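Local structure of glutamyl-tRNA(Gln) amidotransferase subunit B, mitochondrial (Saccharomyces cerevisiae, 4N0H) at residues H21-T26 and S165-I170; N28-Q33 and P61-E66; D97-Y102 and V160-S165; Q103-Y108 and Q139-T144. The protein is the B subunit of a mitochondrial amidotransferase complex, built around a catalytic domain of the GatB/GatE family. One frame throughout, in Å; residues are numbered along the deposited sequence.

Contact 1: H21-T26 and S165-I170; sequences HTQLNT and SNVPLI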
loop_
_atom_site.group_PDB
_atom_site.type_symbol
_atom_site.label_atom_id
_atom_site.label_comp_id
_atom_site.label_asym_id
_atom_site.label_seq_id
_atom_site.Cartn_x
_atom_site.Cartn_y
_atom_site.Cartn_z
ATOM N N HIS B 21 -3.972 27.657 0.054
ATOM C CA HIS B 21 -3.868 26.575 -0.907
ATOM C C HIS B 21 -3.825 27.158 -2.305
ATOM O O HIS B 21 -4.614 28.037 -2.651
ATOM C CB HIS B 21 -5.037 25.602 -0.764
ATOM C CG HIS B 21 -5.004 24.809 0.503
ATOM N ND1 HIS B 21 -5.344 25.344 1.726
ATOM C CD2 HIS B 21 -4.662 23.521 0.738
ATOM C CE1 HIS B 21 -5.218 24.419 2.660
ATOM N NE2 HIS B 21 -4.804 23.304 2.086
ATOM N N THR B 22 -2.890 26.667 -3.106
ATOM C CA THR B 22 -2.678 27.201 -4.438
ATOM C C THR B 22 -2.568 26.083 -5.472
ATOM O O THR B 22 -1.712 25.208 -5.363
ATOM C CB THR B 22 -1.409 28.076 -4.469
ATOM O OG1 THR B 22 -1.708 29.370 -3.929
ATOM C CG2 THR B 22 -0.910 28.240 -5.878
ATOM N N GLN B 23 -3.448 26.114 -6.468
ATOM C CA GLN B 23 -3.395 25.157 -7.563
ATOM C C GLN B 23 -2.200 25.451 -8.452
ATOM O O GLN B 23 -2.052 26.568 -8.945
ATOM C CB GLN B 23 -4.675 25.211 -8.404
ATOM C CG GLN B 23 -5.886 24.569 -7.760
ATOM C CD GLN B 23 -7.057 24.427 -8.718
ATOM O OE1 GLN B 23 -7.261 25.264 -9.601
ATOM N NE2 GLN B 23 -7.832 23.359 -8.551
ATOM N N LEU B 24 -1.350 24.451 -8.653
ATOM C CA LEU B 24 -0.212 24.590 -9.555
ATOM C C LEU B 24 -0.655 24.438 -11.006
ATOM O O LEU B 24 -1.531 23.631 -11.314
ATOM C CB LEU B 24 0.870 23.559 -9.224
ATOM C CG LEU B 24 1.492 23.655 -7.828
ATOM C CD1 LEU B 24 2.692 22.729 -7.716
ATOM C CD2 LEU B 24 1.883 25.091 -7.502
ATOM N N ASN B 25 -0.057 25.217 -11.900
ATOM C CA ASN B 25 -0.359 25.069 -13.317
ATOM C C ASN B 25 0.682 24.228 -14.053
ATOM O O ASN B 25 1.217 24.630 -15.084
ATOM C CB ASN B 25 -0.595 26.424 -14.004
ATOM C CG ASN B 25 0.494 27.432 -13.710
ATOM O OD1 ASN B 25 0.233 28.633 -13.615
ATOM N ND2 ASN B 25 1.724 26.954 -13.560
ATOM N N THR B 26 0.972 23.059 -13.498
ATOM C CA THR B 26 1.730 22.049 -14.214
ATOM C C THR B 26 0.856 21.571 -15.364
ATOM O O THR B 26 -0.372 21.683 -15.305
ATOM C CB THR B 26 2.057 20.854 -13.306
ATOM O OG1 THR B 26 0.844 20.346 -12.745
ATOM C CG2 THR B 26 2.986 21.282 -12.177
ATOM N N SER B 165 -9.786 16.217 -9.318
ATOM C CA SER B 165 -9.147 15.304 -8.381
ATOM C C SER B 165 -7.728 15.036 -8.853
ATOM O O SER B 165 -7.503 14.833 -10.044
ATOM C CB SER B 165 -9.925 13.996 -8.281
ATOM O OG SER B 165 -9.438 13.207 -7.209
ATOM N N ASN B 166 -6.781 15.079 -7.916
ATOM C CA ASN B 166 -5.372 14.790 -8.190
ATOM C C ASN B 166 -4.616 15.950 -8.862
ATOM O O ASN B 166 -3.465 15.805 -9.268
ATOM C CB ASN B 166 -5.235 13.475 -8.974
ATOM C CG ASN B 166 -3.819 12.963 -9.017
ATOM O OD1 ASN B 166 -3.060 13.116 -8.061
ATOM N ND2 ASN B 166 -3.452 12.353 -10.132
ATOM N N VAL B 167 -5.265 17.108 -8.965
ATOM C CA VAL B 167 -4.588 18.338 -9.382
ATOM C C VAL B 167 -3.592 18.741 -8.284
ATOM O O VAL B 167 -3.905 18.630 -7.101
ATOM C CB VAL B 167 -5.616 19.469 -9.639
ATOM C CG1 VAL B 167 -4.957 20.857 -9.653
ATOM C CG2 VAL B 167 -6.383 19.205 -10.941
ATOM N N PRO B 168 -2.383 19.192 -8.666
ATOM C CA PRO B 168 -1.392 19.523 -7.635
ATOM C C PRO B 168 -1.703 20.830 -6.912
ATOM O O PRO B 168 -2.089 21.813 -7.543
ATOM C CB PRO B 168 -0.080 19.680 -8.424
ATOM C CG PRO B 168 -0.381 19.259 -9.829
ATOM C CD PRO B 168 -1.854 19.400 -10.024
ATOM N N LEU B 169 -1.534 20.821 -5.595
ATOM C CA LEU B 169 -1.667 22.016 -4.774
ATOM C C LEU B 169 -0.383 22.224 -3.986
ATOM O O LEU B 169 0.328 21.264 -3.677
ATOM C CB LEU B 169 -2.817 21.864 -3.772
ATOM C CG LEU B 169 -4.225 21.559 -4.287
ATOM C CD1 LEU B 169 -5.180 21.293 -3.127
ATOM C CD2 LEU B 169 -4.710 22.718 -5.110
ATOM N N ILE B 170 -0.083 23.477 -3.666
ATOM C CA ILE B 170 0.878 23.768 -2.613
ATOM C C ILE B 170 0.161 24.509 -1.493
ATOM O O ILE B 170 -0.521 25.507 -1.732
ATOM C CB ILE B 170 2.069 24.598 -3.109
ATOM C CG1 ILE B 170 2.963 23.754 -4.015
ATOM C CG2 ILE B 170 2.880 25.111 -1.934
ATOM C CD1 ILE B 170 4.269 24.438 -4.386
HETATM O O HOH W 1 -0.064 28.252 -1.470
#

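Contact 2: N28-Q33 and P61-E66; sequences NKLFSQ and PVLNLE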
loop_
_atom_site.group_PDB
_atom_site.type_symbol
_atom_site.label_atom_id
_atom_site.label_comp_id
_atom_site.label_asym_id
_atom_site.label_seq_id
_atom_site.Cartn_x
_atom_site.Cartn_y
_atom_site.Cartn_z
ATOM N N ASN B 28 0.324 18.488 -16.343
ATOM C CA ASN B 28 -0.431 17.318 -15.921
ATOM C C ASN B 28 -0.599 17.271 -14.408
ATOM O O ASN B 28 -0.103 18.147 -13.707
ATOM C CB ASN B 28 0.227 16.046 -16.462
ATOM C CG ASN B 28 0.267 16.028 -17.981
ATOM O OD1 ASN B 28 -0.641 16.544 -18.641
ATOM N ND2 ASN B 28 1.324 15.454 -18.544
ATOM N N LYS B 29 -1.308 16.260 -13.915
ATOM C CA LYS B 29 -1.681 16.199 -12.507
ATOM C C LYS B 29 -0.547 15.722 -11.605
ATOM O O LYS B 29 0.558 15.477 -12.070
ATOM C CB LYS B 29 -2.911 15.321 -12.318
ATOM C CG LYS B 29 -4.167 15.869 -12.979
ATOM C CD LYS B 29 -5.372 15.052 -12.529
ATOM C CE LYS B 29 -6.624 15.405 -13.303
ATOM N NZ LYS B 29 -7.775 14.634 -12.752
ATOM N N LEU B 30 -0.836 15.593 -10.314
ATOM C CA LEU B 30 0.196 15.341 -9.302
ATOM C C LEU B 30 0.737 13.899 -9.278
ATOM O O LEU B 30 1.950 13.680 -9.330
ATOM C CB LEU B 30 -0.320 15.736 -7.913
ATOM C CG LEU B 30 0.692 15.647 -6.772
ATOM C CD1 LEU B 30 1.944 16.444 -7.119
ATOM C CD2 LEU B 30 0.091 16.150 -5.463
ATOM N N PHE B 31 -0.156 12.921 -9.195
ATOM C CA PHE B 31 0.270 11.521 -9.133
ATOM C C PHE B 31 -0.180 10.706 -10.347
ATOM O O PHE B 31 -0.200 9.480 -10.318
ATOM C CB PHE B 31 -0.209 10.876 -7.827
ATOM C CG PHE B 31 0.455 11.443 -6.609
ATOM C CD1 PHE B 31 1.786 11.159 -6.339
ATOM C CD2 PHE B 31 -0.234 12.287 -5.753
ATOM C CE1 PHE B 31 2.410 11.690 -5.224
ATOM C CE2 PHE B 31 0.385 12.820 -4.636
ATOM C CZ PHE B 31 1.711 12.529 -4.375
ATOM N N SER B 32 -0.552 11.410 -11.409
ATOM C CA SER B 32 -0.928 10.793 -12.672
ATOM C C SER B 32 -0.597 11.788 -13.773
ATOM O O SER B 32 -0.570 12.995 -13.532
ATOM C CB SER B 32 -2.425 10.482 -12.690
ATOM O OG SER B 32 -2.839 10.033 -13.970
ATOM N N GLN B 33 -0.345 11.297 -14.982
ATOM C CA GLN B 33 -0.008 12.199 -16.081
ATOM C C GLN B 33 -1.228 12.670 -16.879
ATOM O O GLN B 33 -1.093 13.209 -17.979
ATOM C CB GLN B 33 1.058 11.588 -16.996
ATOM C CG GLN B 33 2.456 11.597 -16.384
ATOM C CD GLN B 33 2.910 13.003 -16.008
ATOM O OE1 GLN B 33 3.017 13.886 -16.863
ATOM N NE2 GLN B 33 3.166 13.220 -14.726
ATOM N N PRO B 61 0.004 5.533 -7.667
ATOM C CA PRO B 61 0.481 6.911 -7.837
ATOM C C PRO B 61 1.922 6.959 -8.338
ATOM O O PRO B 61 2.749 6.143 -7.918
ATOM C CB PRO B 61 0.409 7.480 -6.421
ATOM C CG PRO B 61 0.626 6.287 -5.537
ATOM C CD PRO B 61 -0.051 5.136 -6.246
ATOM N N VAL B 62 2.200 7.891 -9.246
ATOM C CA VAL B 62 3.568 8.208 -9.669
ATOM C C VAL B 62 3.752 9.727 -9.639
ATOM O O VAL B 62 3.019 10.463 -10.309
ATOM C CB VAL B 62 3.879 7.690 -11.089
ATOM C CG1 VAL B 62 5.272 8.125 -11.520
ATOM C CG2 VAL B 62 3.742 6.165 -11.157
ATOM N N LEU B 63 4.720 10.199 -8.859
ATOM C CA LEU B 63 4.904 11.635 -8.666
ATOM C C LEU B 63 5.318 12.387 -9.936
ATOM O O LEU B 63 6.249 11.988 -10.646
ATOM C CB LEU B 63 5.901 11.904 -7.531
ATOM C CG LEU B 63 6.143 13.379 -7.191
ATOM C CD1 LEU B 63 4.842 14.074 -6.830
ATOM C CD2 LEU B 63 7.160 13.498 -6.058
ATOM N N ASN B 64 4.596 13.470 -10.220
ATOM C CA ASN B 64 4.943 14.391 -11.288
ATOM C C ASN B 64 6.084 15.278 -10.800
ATOM O O ASN B 64 5.911 16.059 -9.864
ATOM C CB ASN B 64 3.728 15.250 -11.639
ATOM C CG ASN B 64 3.965 16.154 -12.843
ATOM O OD1 ASN B 64 5.103 16.471 -13.200
ATOM N ND2 ASN B 64 2.880 16.577 -13.469
ATOM N N LEU B 65 7.245 15.155 -11.435
ATOM C CA LEU B 65 8.434 15.881 -10.994
ATOM C C LEU B 65 8.333 17.389 -11.212
ATOM O O LEU B 65 9.048 18.165 -10.578
ATOM C CB LEU B 65 9.690 15.310 -11.657
ATOM C CG LEU B 65 9.951 13.830 -11.357
ATOM C CD1 LEU B 65 11.222 13.352 -12.046
ATOM C CD2 LEU B 65 10.032 13.572 -9.856
ATOM N N GLU B 66 7.440 17.813 -12.100
ATOM C CA GLU B 66 7.247 19.242 -12.318
ATOM C C GLU B 66 6.737 19.933 -11.050
ATOM O O GLU B 66 7.029 21.109 -10.810
ATOM C CB GLU B 66 6.308 19.504 -13.502
ATOM C CG GLU B 66 6.317 20.954 -13.975
ATOM C CD GLU B 66 5.543 21.168 -15.264
ATOM O OE1 GLU B 66 5.954 22.041 -16.061
ATOM O OE2 GLU B 66 4.524 20.473 -15.481
HETATM O O HOH W 2 3.222 18.252 -15.849
HETATM O O HOH W 3 2.625 10.838 -12.777
#

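Contact 3: D97-Y102 and V160-S165; sequences DQPQGY and VDLNRS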
loop_
_atom_site.group_PDB
_atom_site.type_symbol
_atom_site.label_atom_id
_atom_site.label_comp_id
_atom_site.label_asym_id
_atom_site.label_seq_id
_atom_site.Cartn_x
_atom_site.Cartn_y
_atom_site.Cartn_z
ATOM N N ASP B 97 -16.128 13.216 -3.457
ATOM C CA ASP B 97 -15.097 13.802 -4.312
ATOM C C ASP B 97 -13.683 13.347 -3.948
ATOM O O ASP B 97 -12.707 13.909 -4.441
ATOM C CB ASP B 97 -15.193 15.333 -4.334
ATOM C CG ASP B 97 -15.102 15.956 -2.950
ATOM O OD1 ASP B 97 -14.554 15.319 -2.025
ATOM O OD2 ASP B 97 -15.575 17.102 -2.791
ATOM N N GLN B 98 -13.583 12.337 -3.084
ATOM C CA GLN B 98 -12.292 11.762 -2.695
ATOM C C GLN B 98 -12.237 10.260 -3.006
ATOM O O GLN B 98 -12.436 9.421 -2.124
ATOM C CB GLN B 98 -12.019 12.003 -1.210
ATOM C CG GLN B 98 -10.703 11.415 -0.727
ATOM C CD GLN B 98 -10.038 12.259 0.325
ATOM O OE1 GLN B 98 -10.041 11.913 1.508
ATOM N NE2 GLN B 98 -9.458 13.377 -0.098
ATOM N N PRO B 99 -11.964 9.919 -4.272
ATOM C CA PRO B 99 -12.120 8.543 -4.774
ATOM C C PRO B 99 -11.258 7.473 -4.081
ATOM O O PRO B 99 -11.691 6.322 -3.997
ATOM C CB PRO B 99 -11.761 8.665 -6.262
ATOM C CG PRO B 99 -10.962 9.929 -6.372
ATOM C CD PRO B 99 -11.482 10.846 -5.312
ATOM N N GLN B 100 -10.064 7.826 -3.609
ATOM C CA GLN B 100 -9.222 6.855 -2.910
ATOM C C GLN B 100 -9.696 6.569 -1.478
ATOM O O GLN B 100 -9.400 5.513 -0.916
ATOM C CB GLN B 100 -7.754 7.300 -2.897
ATOM C CG GLN B 100 -6.947 6.861 -4.116
ATOM C CD GLN B 100 -7.147 7.762 -5.320
ATOM O OE1 GLN B 100 -7.744 8.837 -5.211
ATOM N NE2 GLN B 100 -6.645 7.330 -6.478
ATOM N N GLY B 101 -10.434 7.506 -0.890
ATOM C CA GLY B 101 -10.839 7.375 0.500
ATOM C C GLY B 101 -9.782 7.998 1.390
ATOM O O GLY B 101 -9.828 7.904 2.618
ATOM N N TYR B 102 -8.807 8.630 0.748
ATOM C CA TYR B 102 -7.807 9.417 1.450
ATOM C C TYR B 102 -7.185 10.435 0.506
ATOM O O TYR B 102 -7.269 10.299 -0.718
ATOM C CB TYR B 102 -6.724 8.528 2.078
ATOM C CG TYR B 102 -5.973 7.628 1.112
ATOM C CD1 TYR B 102 -4.910 8.113 0.354
ATOM C CD2 TYR B 102 -6.307 6.284 0.984
ATOM C CE1 TYR B 102 -4.210 7.288 -0.525
ATOM C CE2 TYR B 102 -5.615 5.447 0.113
ATOM C CZ TYR B 102 -4.567 5.952 -0.632
ATOM O OH TYR B 102 -3.887 5.126 -1.494
ATOM N N VAL B 160 -20.721 14.472 -8.947
ATOM C CA VAL B 160 -19.287 14.505 -8.709
ATOM C C VAL B 160 -18.490 14.475 -10.005
ATOM O O VAL B 160 -18.664 13.584 -10.836
ATOM C CB VAL B 160 -18.842 13.329 -7.804
ATOM C CG1 VAL B 160 -17.328 13.334 -7.630
ATOM C CG2 VAL B 160 -19.546 13.405 -6.455
ATOM N N ASP B 161 -17.612 15.459 -10.159
ATOM C CA ASP B 161 -16.706 15.542 -11.297
ATOM C C ASP B 161 -15.277 15.406 -10.778
ATOM O O ASP B 161 -14.830 16.207 -9.958
ATOM C CB ASP B 161 -16.898 16.884 -12.007
ATOM C CG ASP B 161 -15.971 17.068 -13.205
ATOM O OD1 ASP B 161 -15.976 18.179 -13.774
ATOM O OD2 ASP B 161 -15.246 16.122 -13.584
ATOM N N LEU B 162 -14.565 14.391 -11.258
ATOM C CA LEU B 162 -13.218 14.108 -10.766
ATOM C C LEU B 162 -12.111 14.702 -11.645
ATOM O O LEU B 162 -10.941 14.353 -11.488
ATOM C CB LEU B 162 -13.019 12.596 -10.570
ATOM C CG LEU B 162 -13.933 11.954 -9.515
ATOM C CD1 LEU B 162 -13.731 10.434 -9.423
ATOM C CD2 LEU B 162 -13.736 12.611 -8.145
ATOM N N ASN B 163 -12.477 15.601 -12.561
ATOM C CA ASN B 163 -11.481 16.295 -13.377
ATOM C C ASN B 163 -10.452 17.003 -12.493
ATOM O O ASN B 163 -9.267 17.042 -12.816
ATOM C CB ASN B 163 -12.127 17.327 -14.321
ATOM C CG ASN B 163 -12.672 16.709 -15.608
ATOM O OD1 ASN B 163 -12.354 15.575 -15.962
ATOM N ND2 ASN B 163 -13.490 17.470 -16.319
ATOM N N ARG B 164 -10.912 17.561 -11.376
ATOM C CA ARG B 164 -10.037 18.335 -10.502
ATOM C C ARG B 164 -9.332 17.457 -9.464
ATOM O O ARG B 164 -8.394 17.895 -8.806
ATOM C CB ARG B 164 -10.820 19.452 -9.808
ATOM C CG ARG B 164 -9.947 20.506 -9.142
ATOM C CD ARG B 164 -10.772 21.463 -8.296
ATOM N NE ARG B 164 -11.243 20.836 -7.061
ATOM C CZ ARG B 164 -12.090 21.410 -6.214
ATOM N NH1 ARG B 164 -12.465 20.775 -5.111
ATOM N NH2 ARG B 164 -12.566 22.625 -6.471
ATOM N N SER B 165 -9.786 16.217 -9.318
ATOM C CA SER B 165 -9.147 15.304 -8.381
ATOM C C SER B 165 -7.728 15.036 -8.853
ATOM O O SER B 165 -7.503 14.833 -10.044
ATOM C CB SER B 165 -9.925 13.996 -8.281
ATOM O OG SER B 165 -9.438 13.207 -7.209
#

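Contact 4: Q103-Y108 and Q139-T144; sequences QLTQHY and QIEQDT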
loop_
_atom_site.group_PDB
_atom_site.type_symbol
_atom_site.label_atom_id
_atom_site.label_comp_id
_atom_site.label_asym_id
_atom_site.label_seq_id
_atom_site.Cartn_x
_atom_site.Cartn_y
_atom_site.Cartn_z
ATOM N N GLN B 103 -6.581 11.465 1.088
ATOM C CA GLN B 103 -5.856 12.473 0.332
ATOM C C GLN B 103 -4.367 12.302 0.600
ATOM O O GLN B 103 -3.967 12.069 1.739
ATOM C CB GLN B 103 -6.297 13.871 0.771
ATOM C CG GLN B 103 -5.497 15.002 0.141
ATOM C CD GLN B 103 -5.662 16.324 0.878
ATOM O OE1 GLN B 103 -5.700 17.389 0.264
ATOM N NE2 GLN B 103 -5.751 16.260 2.200
ATOM N N LEU B 104 -3.552 12.395 -0.447
ATOM C CA LEU B 104 -2.103 12.418 -0.281
ATOM C C LEU B 104 -1.631 13.839 -0.002
ATOM O O LEU B 104 -1.962 14.772 -0.736
ATOM C CB LEU B 104 -1.402 11.847 -1.511
ATOM C CG LEU B 104 -1.490 10.327 -1.630
ATOM C CD1 LEU B 104 -1.040 9.859 -3.013
ATOM C CD2 LEU B 104 -0.647 9.675 -0.534
ATOM N N THR B 105 -0.867 13.990 1.072
ATOM C CA THR B 105 -0.427 15.296 1.549
ATOM C C THR B 105 0.833 15.107 2.380
ATOM O O THR B 105 1.105 14.013 2.850
ATOM C CB THR B 105 -1.514 15.983 2.411
ATOM O OG1 THR B 105 -1.050 17.273 2.835
ATOM C CG2 THR B 105 -1.853 15.143 3.632
ATOM N N GLN B 106 1.604 16.170 2.557
ATOM C CA GLN B 106 2.847 16.069 3.310
ATOM C C GLN B 106 2.669 16.511 4.756
ATOM O O GLN B 106 3.080 17.606 5.136
ATOM C CB GLN B 106 3.937 16.893 2.639
ATOM C CG GLN B 106 4.137 16.551 1.181
ATOM C CD GLN B 106 5.392 17.177 0.621
ATOM O OE1 GLN B 106 5.488 18.399 0.507
ATOM N NE2 GLN B 106 6.374 16.342 0.287
ATOM N N HIS B 107 2.062 15.645 5.560
ATOM C CA HIS B 107 1.743 15.963 6.946
ATOM C C HIS B 107 2.965 15.946 7.868
ATOM O O HIS B 107 3.298 16.958 8.485
ATOM C CB HIS B 107 0.667 15.007 7.471
ATOM C CG HIS B 107 0.293 15.242 8.901
ATOM N ND1 HIS B 107 0.667 14.391 9.919
ATOM C CD2 HIS B 107 -0.422 16.233 9.484
ATOM C CE1 HIS B 107 0.201 14.849 11.067
ATOM N NE2 HIS B 107 -0.464 15.965 10.831
ATOM N N TYR B 108 3.629 14.798 7.960
ATOM C CA TYR B 108 4.749 14.628 8.888
ATOM C C TYR B 108 6.039 15.300 8.423
ATOM O O TYR B 108 6.816 15.784 9.241
ATOM C CB TYR B 108 5.031 13.140 9.141
ATOM C CG TYR B 108 3.898 12.391 9.801
ATOM C CD1 TYR B 108 3.522 12.675 11.109
ATOM C CD2 TYR B 108 3.212 11.391 9.122
ATOM C CE1 TYR B 108 2.485 11.991 11.717
ATOM C CE2 TYR B 108 2.181 10.698 9.722
ATOM C CZ TYR B 108 1.820 11.003 11.019
ATOM O OH TYR B 108 0.790 10.318 11.624
ATOM N N GLN B 139 3.798 22.758 1.782
ATOM C CA GLN B 139 3.435 21.356 1.543
ATOM C C GLN B 139 2.846 21.125 0.152
ATOM O O GLN B 139 2.082 21.945 -0.349
ATOM C CB GLN B 139 2.416 20.874 2.585
ATOM C CG GLN B 139 2.916 20.855 4.018
ATOM C CD GLN B 139 1.867 20.342 4.994
ATOM O OE1 GLN B 139 0.690 20.211 4.651
ATOM N NE2 GLN B 139 2.294 20.039 6.218
ATOM N N ILE B 140 3.188 19.994 -0.460
ATOM C CA ILE B 140 2.561 19.588 -1.714
ATOM C C ILE B 140 1.447 18.603 -1.391
ATOM O O ILE B 140 1.641 17.686 -0.591
ATOM C CB ILE B 140 3.571 18.907 -2.657
ATOM C CG1 ILE B 140 4.737 19.848 -2.968
ATOM C CG2 ILE B 140 2.885 18.449 -3.943
ATOM C CD1 ILE B 140 5.950 19.140 -3.549
ATOM N N GLU B 141 0.277 18.788 -1.996
ATOM C CA GLU B 141 -0.828 17.860 -1.760
ATOM C C GLU B 141 -1.823 17.770 -2.917
ATOM O O GLU B 141 -1.850 18.629 -3.799
ATOM C CB GLU B 141 -1.559 18.213 -0.462
ATOM C CG GLU B 141 -2.195 19.582 -0.457
ATOM C CD GLU B 141 -2.812 19.917 0.887
ATOM O OE1 GLU B 141 -3.832 20.638 0.912
ATOM O OE2 GLU B 141 -2.274 19.456 1.917
ATOM N N GLN B 142 -2.642 16.720 -2.890
ATOM C CA GLN B 142 -3.649 16.474 -3.915
ATOM C C GLN B 142 -4.875 17.341 -3.723
ATOM O O GLN B 142 -5.346 17.514 -2.602
ATOM C CB GLN B 142 -4.126 15.021 -3.853
ATOM C CG GLN B 142 -3.228 14.005 -4.491
ATOM C CD GLN B 142 -3.816 12.604 -4.395
ATOM O OE1 GLN B 142 -4.351 12.213 -3.353
ATOM N NE2 GLN B 142 -3.746 11.855 -5.490
ATOM N N ASP B 143 -5.418 17.850 -4.824
ATOM C CA ASP B 143 -6.742 18.460 -4.786
ATOM C C ASP B 143 -7.785 17.348 -4.874
ATOM O O ASP B 143 -7.487 16.234 -5.322
ATOM C CB ASP B 143 -6.925 19.453 -5.941
ATOM C CG ASP B 143 -7.935 20.552 -5.622
ATOM O OD1 ASP B 143 -8.020 21.528 -6.398
ATOM O OD2 ASP B 143 -8.638 20.452 -4.591
ATOM N N THR B 144 -9.004 17.649 -4.440
ATOM C CA THR B 144 -10.101 16.696 -4.517
ATOM C C THR B 144 -10.981 17.025 -5.713
ATOM O O THR B 144 -10.772 18.038 -6.383
ATOM C CB THR B 144 -10.971 16.750 -3.250
ATOM O OG1 THR B 144 -11.528 18.061 -3.117
ATOM C CG2 THR B 144 -10.141 16.433 -2.016
#

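Contact 1: H21-T26 and S165-I170
Leu24 rests both methyls on Ile170, CD1 lying 3.8 Å from Ile170 CG1 and CD2 almost as near, with the two side chains slanted across each other. Leu24 CB faces Pro168 CB. The proline ring is met again at CG, where Thr26 OG1 lies 3.3 Å away; the polar partner of that hydroxyl is Asn28 O. Strands 21-23 and 168-170 run antiparallel, their directions 144° apart. Thr22 and Ile170 form a hydrogen-bonded pair, with Ile170 N 2.9 Å from Thr22 O, and just past the strand Leu24 N donates to Pro168 O at 3.0 Å. Gln23 and Leu169 make the non-hydrogen-bonded pair, and their side chains run alongside each other in the same direction on the sheet face opposite to Thr22 and Ile170. Gln23 CG comes within 3.4 Å of Leu169 CD2, while NE2 is bound to Asp143. A water donates to Ile170 O at 2.8 Å, giving this carbonyl a second donor beside Thr22 N. The backbone bonds thus fix the register, while Leu24, Pro168 and Ile170 bury the apolar side where strand 14-23 ends and strand 168-174 begins.

Contact 2: N28-Q33 and P61-E66
Asn64 ND2 is held by two acceptors, Lys29 O at 2.9 Å across the contact and a water. The lysine carbonyl oxygen lies in the plane of the asparagine amide, 1° out of it, and the bond is fairly straight. The same water accepts from Asn28 N and donates to Glu66 OE2, so it joins both segments. A chi1 of -174° puts CG of Asn64 anti to the backbone N, and ND2 reaches Lys29 O. Asn64 is the N-cap residue of helix 65-78, its OD1 accepting from Glu66 N at 2.9 Å and also from Gln122 NE2 of the neighbouring subunit F. The backbones are tied directly as well: Asn64 N donates to Leu30 O at 2.8 Å and Val62 N to Phe31 O at 3.1 Å. Beside this polar row lies an apolar group. Leu63 CD1 sits 3.8 Å from Leu30 CD1 and equally far from Phe31 CE1, while Phe31 CB touches Pro61 CB at 3.7 Å. Leu30 CG lies over one face of the phenylalanine ring, toward its rim, and Phe88 meets that ring edge-to-face. Gln33 holds its amide crosswise to that of Asn64, the planes 71° apart, and its OE1 accepts from Asn28 ND2. The Asn64 amide therefore fastens the loop through its nitrogen and shares its oxygen between helix end and subunit interface, which probably limits its rotation.

Contact 3: D97-Y102 and V160-S165
Pro99 is the more closely surrounded side of this contact, since both Leu162 methyls and Ser165 OG meet its ring. Leucine and proline slide past each other in opposite directions, with Leu162 CD2 4.0 Å from Pro99 CD and CD1 approaching Pro99 CB at 4.1 Å. Ser165 OG lies 3.7 Å from Pro99 CD and from Pro99 CG alike; its first torsion, which puts OG anti to the backbone N (chi1 -170°), explains how the hydroxyl comes up to the proline. A basic side chain of another protein chain also packs on Pro99 and Leu162. By contrast, Asp97 is partly exposed and is touched by a single Val160 methyl, CG1 lying 4.0 Å from Asp97 CA. Asp97 OD2 and Arg164 NH1, of opposite charge, stay 5.3 Å apart, not in direct contact. Each segment also has bonds of its own. Residues 98-101 make a type I turn closed by Gly101 N on Gln98 O, at 3.0 Å. Asp161 OD2 accepts from Asn163 N, an Asx turn with the donor above the carboxylate plane, and from Asn46 N as well. Val160 joins an antiparallel ladder with a strand of the neighbouring subunit F. Across the two segments the touching is thus by van der Waals contact, a modest 203 Å² of buried surface, while the hydrogen bonds found lie within a segment or go to other residues such as Asn46 and Lys29.

Contact 4: Q103-Y108 and Q139-T144
Strands 103-105 and 139-142 run nearly antiparallel, 167° between their directions, and Gln142 N donates to Leu104 O at 3.0 Å. The usual return bond is replaced by a side chain: Gln142 OE1 accepts from Leu104 N, 3.0 Å away, so a glutamine amide stands in for a backbone carbonyl at this position of the pairing. The same oxygen lies against Leu104 CB, while the amide nitrogen of Gln142 is bound to Asn166. A second glutamine does likewise from the other segment. Gln106, extended beyond CG, lies side by side with Ile140, and its OE1 takes Ile140 N at 3.0 Å along a nearly straight path of 170°; the donor is tilted from the amide plane. By contrast, the main-chain bond from Gln106 N to Ile140 O is weak. Between these two glutamines, Thr105 and Glu141 point the same way, and Thr105 OG1 donates to Glu141 OE2 at 2.7 Å on the anti side of the carboxylate. Thr105 OG1 stands anti to its backbone N (chi1 -179°), which turns the hydroxyl to the glutamate, and the short bond probably limits the rotation of both groups. Around the contact, strand 89-92 pairs with the outer side of strand 102-120 through Gln103 and Thr105, while strand 168-174 pairs with the far side of strand 130-142 through Gln139 and Glu141, so the two strands occupy the interior of the mixed sheet.

From the N terminus, strand 14-23 leads into contact 1, whose long loop closes only when the chain returns at 165-170. Contact 2 is nested within it, closing the short excursion from 28-33 to the start of helix 65-78 before contacts 3 and 4 open. Contact 3 then closes the loop from 97-102 to 160-165, with contact 4 nested inside as the pairing of strands 102-120 and 130-142. Contacts 1 and 3 share Ser165, whose carbonyl receives Lys29 NZ from contact 2. Strands 130-142 and 168-174 are sheet neighbours, joining contacts 4 and 1, and Arg164 NE to Thr144 O ties contact 3 to contact 4.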